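Local structure of Hydrogenase/urease maturation factor HypB (Helicobacter pylori, 4LPS) at residues A[62-72]-A[221-229]. The protein binds and slowly hydrolyses GTP as a nickel-binding maturation factor needed to insert nickel into [NiFe] hydrogenase and also to mature urease. Sequence-based numbering, arbitrary orientation.
Sequences MLENLADFKDF and LEDFKNFLL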
loop_
_atom_site.group_PDB
_atom_site.type_symbol
_atom_site.label_atom_id
_atom_site.label_comp_id
_atom_site.label_asym_id
_atom_site.label_seq_id
_atom_site.Cartn_x
_atom_site.Cartn_y
_atom_site.Cartn_z
ATOM N N MET A 62 3.766 0.239 -9.510
ATOM C CA MET A 62 2.502 0.954 -9.387
ATOM C C MET A 62 2.714 2.395 -8.934
ATOM O O MET A 62 2.120 3.322 -9.490
ATOM C CB MET A 62 1.577 0.239 -8.406
ATOM C CG MET A 62 0.201 0.864 -8.309
ATOM S SD MET A 62 -0.752 0.123 -6.975
ATOM C CE MET A 62 0.189 0.711 -5.568
ATOM N N LEU A 63 3.556 2.578 -7.920
ATOM C CA LEU A 63 3.856 3.911 -7.409
ATOM C C LEU A 63 4.576 4.753 -8.458
ATOM O O LEU A 63 4.319 5.952 -8.575
ATOM C CB LEU A 63 4.690 3.824 -6.126
ATOM C CG LEU A 63 4.020 3.155 -4.921
ATOM C CD1 LEU A 63 4.948 3.139 -3.724
ATOM C CD2 LEU A 63 2.729 3.874 -4.567
ATOM N N GLU A 64 5.485 4.131 -9.208
ATOM C CA GLU A 64 6.155 4.808 -10.317
ATOM C C GLU A 64 5.139 5.335 -11.327
ATOM O O GLU A 64 5.266 6.452 -11.827
ATOM C CB GLU A 64 7.143 3.869 -11.016
ATOM C CG GLU A 64 8.425 3.583 -10.242
ATOM C CD GLU A 64 9.283 2.523 -10.912
ATOM O OE1 GLU A 64 8.723 1.498 -11.360
ATOM O OE2 GLU A 64 10.514 2.715 -11.000
ATOM N N ASN A 65 4.129 4.519 -11.617
ATOM C CA ASN A 65 3.078 4.899 -12.555
ATOM C C ASN A 65 2.126 5.954 -11.985
ATOM O O ASN A 65 1.610 6.795 -12.721
ATOM C CB ASN A 65 2.290 3.660 -12.986
ATOM C CG ASN A 65 3.076 2.770 -13.932
ATOM O OD1 ASN A 65 3.910 3.249 -14.699
ATOM N ND2 ASN A 65 2.826 1.465 -13.868
ATOM N N LEU A 66 1.891 5.906 -10.676
ATOM C CA LEU A 66 1.031 6.889 -10.019
ATOM C C LEU A 66 1.661 8.283 -10.036
ATOM O O LEU A 66 0.958 9.294 -10.045
ATOM C CB LEU A 66 0.728 6.466 -8.579
ATOM C CG LEU A 66 -0.349 5.395 -8.372
ATOM C CD1 LEU A 66 -0.420 4.986 -6.905
ATOM C CD2 LEU A 66 -1.700 5.896 -8.855
ATOM N N ALA A 67 2.988 8.330 -10.030
ATOM C CA ALA A 67 3.717 9.594 -10.080
ATOM C C ALA A 67 3.451 10.387 -11.359
ATOM O O ALA A 67 3.762 11.578 -11.430
ATOM C CB ALA A 67 5.201 9.336 -9.934
ATOM N N ASP A 68 2.884 9.730 -12.367
ATOM C CA ASP A 68 2.585 10.391 -13.631
ATOM C C ASP A 68 1.304 11.216 -13.572
ATOM O O ASP A 68 1.017 11.989 -14.487
ATOM C CB ASP A 68 2.495 9.364 -14.761
ATOM C CG ASP A 68 3.824 8.690 -15.043
ATOM O OD1 ASP A 68 4.873 9.326 -14.808
ATOM O OD2 ASP A 68 3.822 7.530 -15.510
ATOM N N PHE A 69 0.531 11.052 -12.503
ATOM C CA PHE A 69 -0.680 11.847 -12.328
ATOM C C PHE A 69 -0.378 13.066 -11.461
ATOM O O PHE A 69 -0.102 12.945 -10.265
ATOM C CB PHE A 69 -1.803 11.006 -11.721
ATOM C CG PHE A 69 -2.219 9.844 -12.579
ATOM C CD1 PHE A 69 -2.908 10.056 -13.764
ATOM C CD2 PHE A 69 -1.935 8.543 -12.197
ATOM C CE1 PHE A 69 -3.293 8.991 -14.562
ATOM C CE2 PHE A 69 -2.319 7.473 -12.987
ATOM C CZ PHE A 69 -2.999 7.699 -14.170
ATOM N N LYS A 70 -0.422 14.239 -12.085
ATOM C CA LYS A 70 0.003 15.473 -11.439
ATOM C C LYS A 70 -0.966 15.901 -10.344
ATOM O O LYS A 70 -0.585 16.606 -9.403
ATOM C CB LYS A 70 0.162 16.576 -12.489
ATOM C CG LYS A 70 1.318 16.309 -13.446
ATOM C CD LYS A 70 2.566 15.913 -12.670
ATOM C CE LYS A 70 3.066 14.529 -13.073
ATOM N NZ LYS A 70 4.292 14.154 -12.312
ATOM N N ASP A 71 -2.212 15.448 -10.453
ATOM C CA ASP A 71 -3.209 15.719 -9.424
ATOM C C ASP A 71 -3.090 14.743 -8.257
ATOM O O ASP A 71 -3.870 14.808 -7.305
ATOM C CB ASP A 71 -4.622 15.661 -10.015
ATOM C CG ASP A 71 -4.951 14.303 -10.608
ATOM O OD1 ASP A 71 -4.015 13.585 -11.017
ATOM O OD2 ASP A 71 -6.148 13.947 -10.662
ATOM N N PHE A 72 -2.105 13.852 -8.319
ATOM C CA PHE A 72 -1.886 12.895 -7.242
ATOM C C PHE A 72 -0.544 13.169 -6.575
ATOM O O PHE A 72 0.503 12.713 -7.041
ATOM C CB PHE A 72 -1.945 11.461 -7.772
ATOM C CG PHE A 72 -1.981 10.418 -6.695
ATOM C CD1 PHE A 72 -3.060 10.337 -5.828
ATOM C CD2 PHE A 72 -0.941 9.514 -6.554
ATOM C CE1 PHE A 72 -3.098 9.374 -4.835
ATOM C CE2 PHE A 72 -0.968 8.548 -5.564
ATOM C CZ PHE A 72 -2.049 8.477 -4.703
ATOM N N LEU A 221 -4.835 2.475 -13.875
ATOM C CA LEU A 221 -4.079 3.297 -12.939
ATOM C C LEU A 221 -4.883 4.542 -12.610
ATOM O O LEU A 221 -4.965 4.961 -11.455
ATOM C CB LEU A 221 -2.723 3.693 -13.528
ATOM C CG LEU A 221 -1.479 2.867 -13.190
ATOM C CD1 LEU A 221 -1.263 2.796 -11.684
ATOM C CD2 LEU A 221 -1.563 1.475 -13.796
ATOM N N GLU A 222 -5.458 5.134 -13.650
ATOM C CA GLU A 222 -6.259 6.342 -13.523
ATOM C C GLU A 222 -7.498 6.109 -12.662
ATOM O O GLU A 222 -7.871 6.964 -11.859
ATOM C CB GLU A 222 -6.659 6.844 -14.912
ATOM C CG GLU A 222 -7.487 8.116 -14.921
ATOM C CD GLU A 222 -7.611 8.710 -16.309
ATOM O OE1 GLU A 222 -7.318 9.914 -16.471
ATOM O OE2 GLU A 222 -8.007 7.974 -17.238
ATOM N N ASP A 223 -8.136 4.956 -12.841
ATOM C CA ASP A 223 -9.325 4.624 -12.068
ATOM C C ASP A 223 -8.989 4.469 -10.590
ATOM O O ASP A 223 -9.738 4.925 -9.725
ATOM C CB ASP A 223 -9.976 3.346 -12.601
ATOM C CG ASP A 223 -10.715 3.569 -13.908
ATOM O OD1 ASP A 223 -10.836 4.737 -14.332
ATOM O OD2 ASP A 223 -11.168 2.572 -14.517
ATOM N N PHE A 224 -7.857 3.831 -10.307
ATOM C CA PHE A 224 -7.451 3.589 -8.927
ATOM C C PHE A 224 -7.036 4.901 -8.271
ATOM O O PHE A 224 -7.287 5.116 -7.086
ATOM C CB PHE A 224 -6.310 2.567 -8.856
ATOM C CG PHE A 224 -5.836 2.289 -7.455
ATOM C CD1 PHE A 224 -6.672 1.662 -6.541
ATOM C CD2 PHE A 224 -4.565 2.667 -7.048
ATOM C CE1 PHE A 224 -6.247 1.412 -5.243
ATOM C CE2 PHE A 224 -4.131 2.421 -5.753
ATOM C CZ PHE A 224 -4.974 1.792 -4.848
ATOM N N LYS A 225 -6.387 5.764 -9.048
ATOM C CA LYS A 225 -5.984 7.084 -8.570
ATOM C C LYS A 225 -7.195 7.910 -8.141
ATOM O O LYS A 225 -7.186 8.540 -7.081
ATOM C CB LYS A 225 -5.189 7.819 -9.659
ATOM C CG LYS A 225 -4.697 9.219 -9.291
ATOM C CD LYS A 225 -5.691 10.317 -9.661
ATOM C CE LYS A 225 -5.832 10.465 -11.162
ATOM N NZ LYS A 225 -6.798 11.545 -11.513
ATOM N N ASN A 226 -8.231 7.910 -8.976
ATOM C CA ASN A 226 -9.443 8.667 -8.687
ATOM C C ASN A 226 -10.164 8.107 -7.472
ATOM O O ASN A 226 -10.765 8.851 -6.698
ATOM C CB ASN A 226 -10.381 8.669 -9.897
ATOM C CG ASN A 226 -9.898 9.579 -11.010
ATOM O OD1 ASN A 226 -9.203 10.564 -10.763
ATOM N ND2 ASN A 226 -10.272 9.254 -12.244
ATOM N N PHE A 227 -10.098 6.788 -7.317
ATOM C CA PHE A 227 -10.611 6.111 -6.134
ATOM C C PHE A 227 -9.946 6.633 -4.866
ATOM O O PHE A 227 -10.618 6.939 -3.880
ATOM C CB PHE A 227 -10.399 4.600 -6.269
ATOM C CG PHE A 227 -10.623 3.832 -4.999
ATOM C CD1 PHE A 227 -11.907 3.602 -4.527
ATOM C CD2 PHE A 227 -9.548 3.321 -4.288
ATOM C CE1 PHE A 227 -12.113 2.890 -3.359
ATOM C CE2 PHE A 227 -9.744 2.607 -3.120
ATOM C CZ PHE A 227 -11.030 2.390 -2.656
ATOM N N LEU A 228 -8.623 6.743 -4.904
ATOM C CA LEU A 228 -7.862 7.237 -3.764
ATOM C C LEU A 228 -8.208 8.688 -3.458
ATOM O O LEU A 228 -8.320 9.075 -2.295
ATOM C CB LEU A 228 -6.363 7.095 -4.026
ATOM C CG LEU A 228 -5.814 5.669 -4.109
ATOM C CD1 LEU A 228 -4.312 5.691 -4.334
ATOM C CD2 LEU A 228 -6.147 4.882 -2.850
ATOM N N LEU A 229 -8.369 9.484 -4.513
ATOM C CA LEU A 229 -8.709 10.894 -4.380
ATOM C C LEU A 229 -10.060 11.062 -3.699
ATOM O O LEU A 229 -10.241 11.954 -2.868
ATOM C CB LEU A 229 -8.723 11.578 -5.751
ATOM C CG LEU A 229 -7.372 11.949 -6.367
ATOM C CD1 LEU A 229 -7.570 12.681 -7.685
ATOM C CD2 LEU A 229 -6.555 12.795 -5.401
#
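L66 and L221 bring the two backbones closest, where helix 62-66 crosses helix 221-229 at -80° with 10.8 Å between axes; two successive type I turns, L66 to F69 and F69 to F72, carry 66-72 past helix 221-229. K225 leaves with CG anti to the backbone N (chi1 -180°), then bends at chi2 and chi3, which sets CG between F69 and F72, CE over F69, and the ammonium at D71. K225 CE lies over one face of the F69 ring, 4.3 Å from the centroid, a CH-pi contact, while K225 CG lies 3.9 Å from F72 CB. K225 NZ forms a salt bridge to the syn lone pair of D71 OD2 (2.6 Å) and also donates to N226 OD1, giving the ammonium two acceptors. L221 CB meets the F69 ring at its edge, 3.8 Å from F69 CE2, and L221 CD1 reaches N65 CB and M62 CG. Deeper in, F72 CZ touches L228 CD1 at 3.6 Å, and M62 SD makes an oblique Met-aromatic contact with F224. This packing joins the helix following the P-loop to the C-terminal helix 218-234 on one side of the parallel sheet, where M62 and F224 rest on F51 of strand 47-52 and F72 on I133 of strand 131-135.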